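Local atomic coordinates of uncharacterized protein (Bacteroides ovatus, PDB entry 4FXT), a protein that is of unknown function but is built of two beta-strand domains, whose sequence families are related to transthyretin and to the E-set fold. Residues 80-83 with 89-92; 136-141 with 194-199; 182-185 with 190-193. All coordinates share one frame; numbering follows the deposited sequence.

Interaction 1. Residues 80-83 with 89-92; sequences IYIT and VQDI
Gln-90 reaches across to Ile-80 and Ile-82 between the two sheets of the N-terminal domain, whose family belongs to the transthyretin-like beta-sandwich group. Strand 79-84 is an outermost strand of the antiparallel sheet, while strand 88-93 runs parallel to strand 7-16 in the mixed sheet; the contact is therefore made by side chains, and the CA atoms of Ile-82 and Gln-90 are 7.7 Å apart. The Gln-90 chain is fully stretched, CG anti to the backbone N (chi1 -173°) and chi2 169°, which carries the terminal amide as far as strand 79-84 of the other sheet. There OE1 rests against the branched part of Ile-82, 3.6 Å from its CG2, and CD lies 3.9 Å from Ile-82 CG1. The other arm of the amide faces Ile-80, with Gln-90 NE2 3.5 Å from Ile-80 CG2. These are van der Waals contacts, while the backbone carbonyl of Gln-90 accepts a hydrogen bond from Tyr-53 OH.

Two residues on, Ile-92 supplies the buried apolar part. Its backbone is bonded to strand 7-16, and its side chain also packs on Leu-64 of strand 60-68. Each of its branches finds a different isoleucine: CG2 of Ile-92 meets CD1 of Ile-80 at 3.8 Å, whereas chi2 of -59° brings its CD1 to Ile-82, where the side chains cross at about a right angle and Ile-92 CD1 stands 4.0 Å from Ile-82 CD1.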
# COMPACT_ATOMS: atom_id res chain seq x y z
N ILE A 80 -0.00 -19.63 -5.59
CA ILE A 80 -0.66 -19.89 -4.32
C ILE A 80 -1.94 -20.61 -4.63
O ILE A 80 -2.80 -20.06 -5.32
CB ILE A 80 -0.86 -18.60 -3.46
CG1 ILE A 80 0.49 -18.06 -2.98
CG2 ILE A 80 -1.76 -18.89 -2.25
CD1 ILE A 80 0.45 -16.78 -2.23
N TYR A 81 -2.07 -21.84 -4.13
CA TYR A 81 -3.25 -22.66 -4.37
C TYR A 81 -4.29 -22.33 -3.32
O TYR A 81 -4.02 -22.35 -2.11
CB TYR A 81 -2.87 -24.15 -4.37
CG TYR A 81 -1.85 -24.50 -5.44
CD1 TYR A 81 -0.48 -24.42 -5.18
CD2 TYR A 81 -2.25 -24.93 -6.70
CE1 TYR A 81 0.46 -24.73 -6.16
CE2 TYR A 81 -1.31 -25.26 -7.69
CZ TYR A 81 0.04 -25.15 -7.41
OH TYR A 81 0.95 -25.48 -8.39
N ILE A 82 -5.48 -21.93 -3.80
CA ILE A 82 -6.62 -21.52 -2.99
C ILE A 82 -7.80 -22.39 -3.33
O ILE A 82 -8.24 -22.39 -4.48
CB ILE A 82 -6.95 -20.01 -3.21
CG1 ILE A 82 -5.69 -19.09 -3.05
CG2 ILE A 82 -8.13 -19.55 -2.34
CD1 ILE A 82 -5.87 -17.62 -3.47
N THR A 83 -8.34 -23.11 -2.34
CA THR A 83 -9.53 -23.91 -2.56
C THR A 83 -10.71 -23.12 -1.97
O THR A 83 -10.74 -22.82 -0.77
CB THR A 83 -9.35 -25.32 -1.99
OG1 THR A 83 -8.25 -25.93 -2.68
CG2 THR A 83 -10.57 -26.19 -2.19
N VAL A 89 -11.58 -16.93 3.00
CA VAL A 89 -10.70 -15.81 3.33
C VAL A 89 -9.25 -16.35 3.37
O VAL A 89 -8.96 -17.30 4.09
CB VAL A 89 -11.11 -15.06 4.65
CG1 VAL A 89 -11.38 -16.01 5.81
CG2 VAL A 89 -10.09 -14.01 5.04
N GLN A 90 -8.36 -15.75 2.56
CA GLN A 90 -6.95 -16.14 2.55
C GLN A 90 -6.06 -14.93 2.29
O GLN A 90 -6.19 -14.25 1.27
CB GLN A 90 -6.68 -17.26 1.53
CG GLN A 90 -5.25 -17.82 1.60
CD GLN A 90 -5.05 -19.08 0.79
OE1 GLN A 90 -5.99 -19.85 0.51
NE2 GLN A 90 -3.80 -19.40 0.51
N ASP A 91 -5.16 -14.64 3.22
CA ASP A 91 -4.22 -13.55 3.07
C ASP A 91 -3.10 -14.00 2.13
O ASP A 91 -2.75 -15.18 2.10
CB ASP A 91 -3.69 -13.09 4.44
CG ASP A 91 -4.73 -12.44 5.37
OD1 ASP A 91 -5.80 -12.03 4.87
OD2 ASP A 91 -4.44 -12.30 6.58
N ILE A 92 -2.60 -13.06 1.30
CA ILE A 92 -1.56 -13.35 0.32
C ILE A 92 -0.23 -12.75 0.79
O ILE A 92 -0.08 -11.53 0.76
CB ILE A 92 -1.93 -12.87 -1.11
CG1 ILE A 92 -3.32 -13.40 -1.56
CG2 ILE A 92 -0.84 -13.18 -2.14
CD1 ILE A 92 -3.48 -14.96 -1.59

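Interaction 2. Residues 136-141 with 194-199; sequences TGILTD and SQSIKV. With EDO (1,2-ethanediol), chain O.
Ile-138 lays its CD1 methyl over Ser-196, 4.0 Å from the serine O, where the loop after strand 127-135 meets strand 192-200, an outermost strand of a four-stranded antiparallel sheet in the C-terminal domain, of an E-set-related family. The serine answers with a hydrogen bond: its OG, set anti to the backbone N (chi1 180°), donates to Ile-138 O at 2.9 Å. The approach is bent, with a C=O...OG angle of 134° and the donor tilted from the carbonyl plane. This single bond ties the loop to an irregular part of the strand, and Tyr-178 of strand 176-185 touches Ile-138, Thr-140 and Ser-196 alike.

The loop is also braced internally. Thr-140 OG1 donates to Gly-137 O at 2.9 Å, almost head-on to the carbonyl at 175°, a bond that spans the bend from Gly-137 to Thr-140. A 1,2-ethanediol, probably from the crystallisation liquor, lies against this loop and is also bonded to Glu-146. Thr-136 N gives its O2 a nearly straight bond of 2.8 Å. At its other end, O1 takes the N-H of Gly-137 at 3.0 Å and donates to Leu-139 O at 2.9 Å.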
# COMPACT_ATOMS: atom_id res chain seq x y z
N THR A 136 -7.53 15.37 0.66
CA THR A 136 -8.84 15.74 1.22
C THR A 136 -9.61 14.45 1.60
O THR A 136 -10.33 14.43 2.61
CB THR A 136 -9.66 16.64 0.27
OG1 THR A 136 -9.92 15.95 -0.93
CG2 THR A 136 -8.97 17.93 -0.11
N GLY A 137 -9.42 13.40 0.79
CA GLY A 137 -10.09 12.11 0.94
C GLY A 137 -9.23 10.95 1.38
O GLY A 137 -8.02 10.98 1.24
N ILE A 138 -9.89 9.88 1.84
CA ILE A 138 -9.33 8.62 2.33
C ILE A 138 -8.33 8.07 1.26
O ILE A 138 -7.33 7.50 1.65
CB ILE A 138 -10.48 7.58 2.71
CG1 ILE A 138 -9.97 6.23 3.25
CG2 ILE A 138 -11.48 7.38 1.64
CD1 ILE A 138 -9.05 6.26 4.60
N LEU A 139 -8.51 8.34 -0.02
CA LEU A 139 -7.54 7.94 -1.05
C LEU A 139 -6.53 9.04 -1.27
O LEU A 139 -6.82 10.05 -1.88
CB LEU A 139 -8.22 7.60 -2.39
CG LEU A 139 -9.33 6.55 -2.42
CD1 LEU A 139 -9.63 6.23 -3.86
CD2 LEU A 139 -8.92 5.25 -1.75
N THR A 140 -5.34 8.84 -0.76
CA THR A 140 -4.22 9.79 -0.87
C THR A 140 -3.02 8.96 -1.32
O THR A 140 -2.79 7.85 -0.81
CB THR A 140 -4.02 10.55 0.46
OG1 THR A 140 -5.21 11.25 0.77
CG2 THR A 140 -2.90 11.53 0.41
N ASP A 141 -2.30 9.46 -2.32
CA ASP A 141 -1.14 8.78 -2.89
C ASP A 141 -0.32 9.78 -3.71
O ASP A 141 -0.56 10.98 -3.65
CB ASP A 141 -1.59 7.58 -3.74
CG ASP A 141 -2.73 7.89 -4.70
OD1 ASP A 141 -2.48 8.55 -5.73
OD2 ASP A 141 -3.86 7.35 -4.47
N SER A 194 2.21 3.64 3.63
CA SER A 194 1.69 3.50 4.97
C SER A 194 0.20 3.47 4.88
O SER A 194 -0.35 3.69 3.78
CB SER A 194 2.18 4.65 5.83
OG SER A 194 1.58 5.85 5.36
N GLN A 195 -0.49 3.35 6.00
CA GLN A 195 -1.93 3.44 5.94
C GLN A 195 -2.32 4.92 5.78
O GLN A 195 -1.54 5.80 6.19
CB GLN A 195 -2.57 2.79 7.17
CG GLN A 195 -2.56 1.25 7.10
CD GLN A 195 -3.34 0.64 5.91
OE1 GLN A 195 -4.51 1.01 5.63
NE2 GLN A 195 -2.74 -0.36 5.22
N SER A 196 -3.47 5.20 5.09
CA SER A 196 -3.99 6.57 4.98
C SER A 196 -4.67 6.89 6.30
O SER A 196 -5.63 6.23 6.64
CB SER A 196 -4.91 6.71 3.79
OG SER A 196 -5.41 8.03 3.70
N ILE A 197 -4.06 7.80 7.08
CA ILE A 197 -4.47 8.14 8.44
C ILE A 197 -5.11 9.51 8.50
O ILE A 197 -4.53 10.51 8.06
CB ILE A 197 -3.21 8.08 9.36
CG1 ILE A 197 -2.60 6.65 9.32
CG2 ILE A 197 -3.55 8.53 10.80
CD1 ILE A 197 -1.35 6.50 10.06
N LYS A 198 -6.30 9.55 9.12
CA LYS A 198 -7.03 10.80 9.36
C LYS A 198 -6.32 11.62 10.43
O LYS A 198 -5.90 11.07 11.46
CB LYS A 198 -8.47 10.54 9.76
CG LYS A 198 -9.28 11.83 9.77
CD LYS A 198 -10.54 11.83 10.63
CE LYS A 198 -11.68 10.97 10.19
NZ LYS A 198 -12.86 11.32 11.03
N VAL A 199 -6.16 12.92 10.16
CA VAL A 199 -5.49 13.86 11.06
C VAL A 199 -6.43 15.01 11.33
O VAL A 199 -6.78 15.74 10.39
CB VAL A 199 -4.14 14.36 10.49
CG1 VAL A 199 -3.42 15.29 11.46
CG2 VAL A 199 -3.24 13.20 10.10
C1 EDO O . -6.68 13.16 -2.33
O1 EDO O . -7.96 12.76 -1.81
C2 EDO O . -6.67 14.57 -3.00
O2 EDO O . -6.84 15.64 -2.07

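Interaction 3. Residues 182-185 with 190-193; sequences GVKS and EYCY
The Tyr-191 ring carries Lys-184 CB on one face, 3.4 Å above its centre and directly on the ring normal, a CH-pi contact. At its edge, in the ring plane, lies the backbone of Gly-182, whose C is 3.5 Å from Tyr-191 CD2. The second ring, that of Tyr-193, comes close to the same glycine, with CD2 3.7 Å from Gly-182 CA. Having no side chain, Gly-182 lets both tyrosines settle against its main chain.

The contact lies in the antiparallel beta hairpin of strands 176-185 and 192-200. Val-183 and Cys-192 form a hydrogen-bonded pair: Val-183 N donates to Cys-192 O at 2.8 Å, and Cys-192 N returns a straight bond of 2.9 Å to Val-183 O. The adjoining pair, Gly-182 with Tyr-193, is non-hydrogen-bonded, and the Tyr-193 side chain lies on the face opposite to that of Val-183 and Cys-192.

The side chains of Lys-184 and Tyr-191 cross at about a right angle, and Lys-184 CD remains 3.8 Å from Tyr-191 CE1. A turn about the CD-CE bond (chi4 -62°) takes NZ off to the carbonyls of Ser-185 and Ser-188 and to a salt bridge with Glu-128. Tyr-191 OH meanwhile bonds to Asn-129 ND2 on strand 127-135. With Tyr-191 replaced by alanine, the Lys-184 methylenes would probably lose their aromatic support, a gap would open beside Gly-182 and Asn-129 would be deprived of its phenol partner.

The lysine thus divides its roles: the aliphatic stem uses the aromatic face, while the ammonium group is held by oxygens, an environment likely to favour its charged form.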
# COMPACT_ATOMS: atom_id res chain seq x y z
N GLY A 182 4.95 7.36 1.59
CA GLY A 182 5.23 6.46 0.48
C GLY A 182 6.70 6.31 0.20
O GLY A 182 7.42 7.30 0.26
N VAL A 183 7.18 5.11 -0.10
CA VAL A 183 8.60 4.93 -0.49
C VAL A 183 8.61 4.22 -1.85
O VAL A 183 7.95 3.19 -2.00
CB VAL A 183 9.50 4.19 0.57
CG1 VAL A 183 8.88 2.88 1.02
CG2 VAL A 183 10.91 3.95 0.06
N LYS A 184 9.35 4.78 -2.85
CA LYS A 184 9.48 4.19 -4.18
C LYS A 184 10.88 3.63 -4.42
O LYS A 184 11.87 4.30 -4.11
CB LYS A 184 9.16 5.19 -5.28
CG LYS A 184 9.03 4.46 -6.61
CD LYS A 184 8.83 5.34 -7.78
CE LYS A 184 8.74 4.52 -9.02
NZ LYS A 184 9.96 3.76 -9.28
N SER A 185 10.96 2.40 -4.96
CA SER A 185 12.22 1.72 -5.33
C SER A 185 12.40 1.75 -6.83
O SER A 185 11.47 2.10 -7.55
CB SER A 185 12.25 0.28 -4.83
OG SER A 185 11.34 -0.53 -5.56
N GLU A 190 5.52 1.73 -8.83
CA GLU A 190 4.62 2.14 -7.78
C GLU A 190 5.33 2.37 -6.46
O GLU A 190 6.29 1.70 -6.14
CB GLU A 190 3.58 1.00 -7.61
CG GLU A 190 2.21 1.44 -7.14
CD GLU A 190 1.57 2.41 -8.12
OE1 GLU A 190 1.70 2.25 -9.37
OE2 GLU A 190 0.90 3.32 -7.60
N TYR A 191 4.79 3.28 -5.67
CA TYR A 191 5.23 3.48 -4.31
C TYR A 191 4.60 2.45 -3.41
O TYR A 191 3.49 1.97 -3.68
CB TYR A 191 4.87 4.89 -3.80
CG TYR A 191 5.74 6.06 -4.20
CD1 TYR A 191 5.69 6.56 -5.50
CD2 TYR A 191 6.47 6.77 -3.26
CE1 TYR A 191 6.47 7.65 -5.88
CE2 TYR A 191 7.23 7.88 -3.62
CZ TYR A 191 7.21 8.33 -4.94
OH TYR A 191 7.93 9.43 -5.32
N CYS A 192 5.25 2.17 -2.30
CA CYS A 192 4.69 1.38 -1.24
C CYS A 192 4.35 2.35 -0.13
O CYS A 192 5.17 3.19 0.23
CB CYS A 192 5.62 0.27 -0.77
SG CYS A 192 4.95 -0.68 0.63
N TYR A 193 3.12 2.27 0.39
CA TYR A 193 2.65 3.25 1.35
C TYR A 193 2.29 2.69 2.70
O TYR A 193 2.03 1.50 2.90
CB TYR A 193 1.38 3.92 0.79
CG TYR A 193 1.50 4.61 -0.55
CD1 TYR A 193 1.32 3.90 -1.74
CD2 TYR A 193 1.69 5.98 -0.63
CE1 TYR A 193 1.40 4.54 -2.97
CE2 TYR A 193 1.77 6.63 -1.86
CZ TYR A 193 1.60 5.91 -3.02
OH TYR A 193 1.66 6.58 -4.22

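From the N terminus, interaction 1 closes first, across the short connection between strands 79-84 and 88-93, and joins the two sheets of the N-terminal domain. It is complete before the C-terminal domain begins its own contacts, and the nearest atoms of interactions 1 and 2, like those of interactions 1 and 3, are about 12 Å apart. Interaction 2 then opens at 136-141 and closes 53 residues later at 194-199, a long loop that contains interaction 3, the local hairpin closure of 182-185 with 190-193. These two share strand 192-200 and touch where Asp-141 CB lies 3.4 Å from Tyr-193 OH. Together they fasten the loop after strand 127-135 and strand 176-185 to one outer strand of the sheet.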